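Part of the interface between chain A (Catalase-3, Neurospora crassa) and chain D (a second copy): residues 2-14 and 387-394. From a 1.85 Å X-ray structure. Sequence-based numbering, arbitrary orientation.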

# COMPACT_ATOMS: atom_id res chain seq x y z
N ALA A 2 29.08 16.10 -5.22
CA ALA A 2 28.09 15.42 -6.05
C ALA A 2 26.72 15.40 -5.37
O ALA A 2 25.68 15.39 -6.04
CB ALA A 2 28.55 14.00 -6.36
N ARG A 3 26.73 15.42 -4.03
CA ARG A 3 25.49 15.38 -3.24
C ARG A 3 24.91 16.77 -2.99
O ARG A 3 24.00 16.93 -2.17
CB ARG A 3 25.75 14.71 -1.88
CG ARG A 3 26.22 13.27 -1.93
CD ARG A 3 25.81 12.52 -0.66
NE ARG A 3 25.76 13.42 0.49
CZ ARG A 3 24.69 13.63 1.25
NH1 ARG A 3 23.55 12.98 1.03
NH2 ARG A 3 24.77 14.49 2.26
N GLN A 4 25.42 17.78 -3.70
CA GLN A 4 25.09 19.17 -3.38
C GLN A 4 23.59 19.45 -3.28
O GLN A 4 23.14 20.10 -2.33
CB GLN A 4 25.72 20.13 -4.38
CG GLN A 4 25.68 21.59 -3.94
CD GLN A 4 26.44 21.84 -2.65
OE1 GLN A 4 27.10 20.94 -2.11
NE2 GLN A 4 26.36 23.07 -2.14
N ARG A 5 22.83 18.94 -4.25
CA ARG A 5 21.39 19.19 -4.33
C ARG A 5 20.62 18.52 -3.20
O ARG A 5 19.45 18.83 -2.95
CB ARG A 5 20.85 18.65 -5.64
CG ARG A 5 20.94 17.13 -5.73
CD ARG A 5 20.80 16.64 -7.16
NE ARG A 5 20.79 15.19 -7.20
CZ ARG A 5 21.88 14.44 -7.18
NH1 ARG A 5 23.09 15.00 -7.16
NH2 ARG A 5 21.75 13.12 -7.18
N LEU A 6 21.26 17.57 -2.53
CA LEU A 6 20.58 16.84 -1.46
C LEU A 6 20.64 17.60 -0.14
O LEU A 6 19.88 17.31 0.79
CB LEU A 6 21.18 15.43 -1.30
CG LEU A 6 21.07 14.47 -2.49
CD1 LEU A 6 21.65 13.11 -2.12
CD2 LEU A 6 19.62 14.31 -2.94
N LYS A 7 21.52 18.60 -0.05
CA LYS A 7 21.72 19.29 1.22
C LYS A 7 20.43 19.89 1.79
O LYS A 7 20.23 19.93 3.01
CB LYS A 7 22.80 20.37 1.09
CG LYS A 7 24.11 19.90 0.43
CD LYS A 7 24.57 18.53 0.94
CE LYS A 7 26.07 18.51 1.21
NZ LYS A 7 26.89 18.91 0.03
N GLU A 8 19.54 20.35 0.91
CA GLU A 8 18.35 21.04 1.40
C GLU A 8 17.36 20.12 2.13
O GLU A 8 16.45 20.60 2.80
CB GLU A 8 17.64 21.80 0.27
CG GLU A 8 17.03 20.92 -0.80
CD GLU A 8 16.34 21.74 -1.88
OE1 GLU A 8 16.64 22.94 -2.02
OE2 GLU A 8 15.49 21.17 -2.60
N VAL A 9 17.55 18.81 2.01
CA VAL A 9 16.67 17.87 2.71
C VAL A 9 17.40 17.16 3.86
O VAL A 9 16.87 16.23 4.47
CB VAL A 9 16.04 16.82 1.76
CG1 VAL A 9 15.23 17.51 0.66
CG2 VAL A 9 17.10 15.90 1.16
N GLU A 10 18.62 17.60 4.17
CA GLU A 10 19.36 17.03 5.27
C GLU A 10 18.89 17.60 6.60
O GLU A 10 18.58 18.79 6.70
CB GLU A 10 20.87 17.22 5.08
CG GLU A 10 21.44 16.17 4.12
CD GLU A 10 22.82 16.49 3.58
OE1 GLU A 10 23.50 17.39 4.12
OE2 GLU A 10 23.21 15.82 2.61
N VAL A 11 18.79 16.74 7.60
CA VAL A 11 18.28 17.15 8.90
C VAL A 11 19.32 16.91 9.99
O VAL A 11 19.79 15.79 10.16
CB VAL A 11 16.95 16.43 9.25
CG1 VAL A 11 16.51 16.78 10.67
CG2 VAL A 11 15.87 16.82 8.25
N ASP A 12 19.68 17.98 10.69
CA ASP A 12 20.67 17.93 11.77
C ASP A 12 19.94 17.98 13.12
O ASP A 12 19.17 18.90 13.39
CB ASP A 12 21.64 19.11 11.62
CG ASP A 12 22.71 19.15 12.70
OD1 ASP A 12 22.80 18.21 13.52
OD2 ASP A 12 23.48 20.13 12.71
N ASP A 13 20.17 16.98 13.95
CA ASP A 13 19.50 16.93 15.25
C ASP A 13 20.45 17.26 16.39
O ASP A 13 20.06 17.24 17.55
CB ASP A 13 18.83 15.57 15.48
CG ASP A 13 17.74 15.27 14.46
OD1 ASP A 13 17.00 16.21 14.08
OD2 ASP A 13 17.63 14.10 14.02
N ASN A 14 21.70 17.58 16.07
CA ASN A 14 22.64 17.98 17.11
C ASN A 14 22.13 19.21 17.89
O ASN A 14 21.69 20.19 17.29
CB ASN A 14 24.02 18.25 16.51
CG ASN A 14 25.07 18.50 17.57
OD1 ASN A 14 25.06 17.89 18.64
ND2 ASN A 14 25.99 19.42 17.29
N GLN D 387 10.25 8.11 2.70
CA GLN D 387 11.12 8.97 3.51
C GLN D 387 11.68 10.13 2.68
O GLN D 387 12.43 9.91 1.72
CB GLN D 387 12.26 8.16 4.11
CG GLN D 387 13.28 8.99 4.89
CD GLN D 387 12.65 9.79 6.01
OE1 GLN D 387 12.68 11.02 6.01
NE2 GLN D 387 12.08 9.08 7.00
N ALA D 388 11.31 11.36 3.04
CA ALA D 388 11.62 12.54 2.21
C ALA D 388 12.84 13.33 2.69
O ALA D 388 13.28 14.26 1.99
CB ALA D 388 10.40 13.46 2.09
N TRP D 389 13.38 12.98 3.85
CA TRP D 389 14.55 13.66 4.38
C TRP D 389 15.79 12.78 4.39
O TRP D 389 15.72 11.58 4.14
CB TRP D 389 14.30 14.16 5.81
CG TRP D 389 13.03 14.92 5.99
CD1 TRP D 389 12.30 15.54 5.01
CD2 TRP D 389 12.33 15.12 7.21
NE1 TRP D 389 11.19 16.13 5.57
CE2 TRP D 389 11.18 15.88 6.92
CE3 TRP D 389 12.56 14.73 8.53
CZ2 TRP D 389 10.27 16.26 7.89
CZ3 TRP D 389 11.65 15.11 9.51
CH2 TRP D 389 10.52 15.87 9.18
N ILE D 390 16.93 13.40 4.68
CA ILE D 390 18.16 12.65 4.84
C ILE D 390 18.75 13.02 6.18
O ILE D 390 19.22 14.14 6.37
CB ILE D 390 19.13 12.93 3.68
CG1 ILE D 390 18.55 12.39 2.37
CG2 ILE D 390 20.48 12.31 3.96
CD1 ILE D 390 19.39 12.70 1.15
N HIS D 391 18.70 12.09 7.14
CA HIS D 391 19.08 12.41 8.51
C HIS D 391 20.58 12.42 8.67
O HIS D 391 21.26 11.54 8.14
CB HIS D 391 18.47 11.43 9.49
CG HIS D 391 16.99 11.55 9.61
ND1 HIS D 391 16.12 11.01 8.68
CD2 HIS D 391 16.21 12.15 10.55
CE1 HIS D 391 14.87 11.28 9.05
NE2 HIS D 391 14.90 11.97 10.18
N LYS D 392 21.08 13.40 9.40
CA LYS D 392 22.53 13.51 9.57
C LYS D 392 23.05 12.73 10.78
O LYS D 392 24.19 12.27 10.76
CB LYS D 392 22.91 14.98 9.68
CG LYS D 392 24.40 15.25 9.71
CD LYS D 392 24.64 16.73 9.45
CE LYS D 392 23.80 17.21 8.26
NZ LYS D 392 24.01 18.65 7.95
N ASN D 393 22.23 12.59 11.81
CA ASN D 393 22.65 11.89 13.03
C ASN D 393 22.67 10.37 12.84
O ASN D 393 21.62 9.75 12.73
CB ASN D 393 21.74 12.28 14.19
CG ASN D 393 22.02 11.49 15.46
OD1 ASN D 393 23.14 10.99 15.67
ND2 ASN D 393 21.00 11.35 16.30
N ILE D 394 23.86 9.78 12.80
CA ILE D 394 23.96 8.34 12.58
C ILE D 394 23.73 7.51 13.86
O ILE D 394 23.59 6.29 13.79
CB ILE D 394 25.31 7.92 11.92
CG1 ILE D 394 26.46 8.02 12.91
CG2 ILE D 394 25.59 8.75 10.65
CD1 ILE D 394 27.76 7.44 12.38
O HOH W 1 19.55 13.79 12.18
O HOH W 2 18.39 11.88 15.31

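Two short strands, one from each copy of the catalase, lie side by side in parallel, with Glu A10 paired to Ile D390 and Val A11 to His D391. The chain A strand follows directly from a 3-10 segment, whose turns satisfy their own backbone groups: Val A9 N donates to Leu A6 O (3.0 Å), and Glu A10 N donates to Lys A7 O (3.1 Å). Glu A10 N is therefore already spent when the strand begins, and the next amide, Val A11 N, turns to the partner chain.

Three backbone hydrogen bonds join the strands. Ile D390 N donates to Val A9 O (2.8 Å), Val A11 N donates to Ile D390 O (2.9 Å), and Lys D392 N donates to Val A11 O (2.8 Å). This is the usual parallel pattern, in which a residue of one strand bonds through both N and O to residues flanking its counterpart: Ile D390 reaches Val A9 and Val A11, while Val A11 reaches Ile D390 and Lys D392. Ile D390 O also receives a CA-H...O contact from Glu A10 CA at 3.1 Å, a weak supplement to its amide bond.

Beyond the paired residues the backbones diverge, and water fills the widening gap. Water 1 donates to Val A11 O (2.9 Å), giving that carbonyl a second partner, and to Asp A13 OD2 (2.7 Å); it accepts from Asn D393 N (3.0 Å), an amide that lies too far from Val A11 O, at 4.3 Å, to bond it directly. Water 2 donates to the same Asp A13 OD2 (2.7 Å) and accepts from Asn D393 ND2 (2.8 Å). A carboxylate oxygen suits this place because it can accept from both waters at once, while Asn D393 supplies N-H groups from backbone and side chain alike. Asp A13 OD1 is satisfied elsewhere in the structure.

The side chains of Glu A10 and Ile D390 share one face of the sheet. Ile D390, buried and with the largest covered area, extends its CD1 to 3.9 Å from Val A9 CG2 and 4.0 Å from Leu A6 CD1, so an apolar branched chain meets apolar partners from the 3-10 segment. Ile D390 CD1 also lies 4.2 Å from Arg A3 NH1, at the edge of the guanidinium, whose NH1 is hydrogen-bonded elsewhere. Glu A10 offers its aliphatic part here, with CG 4.0 Å from Ile D390 CG2. Glu A10 OE1 stands 4.1 Å from Lys D392 NZ, beyond a salt bridge but close enough for a favourable attraction between opposite charges at an exposed lysine.

Val A11 and His D391 occupy the other face. There Val A11 CG2 packs 3.9 Å from Trp D389 CE3, approaching the indole obliquely; a compact beta-branched residue suits both the extended backbone and this apolar contact. Trp D389 N does not join the ladder, donating instead to Gln D387 OE1 (3.0 Å) within its own chain.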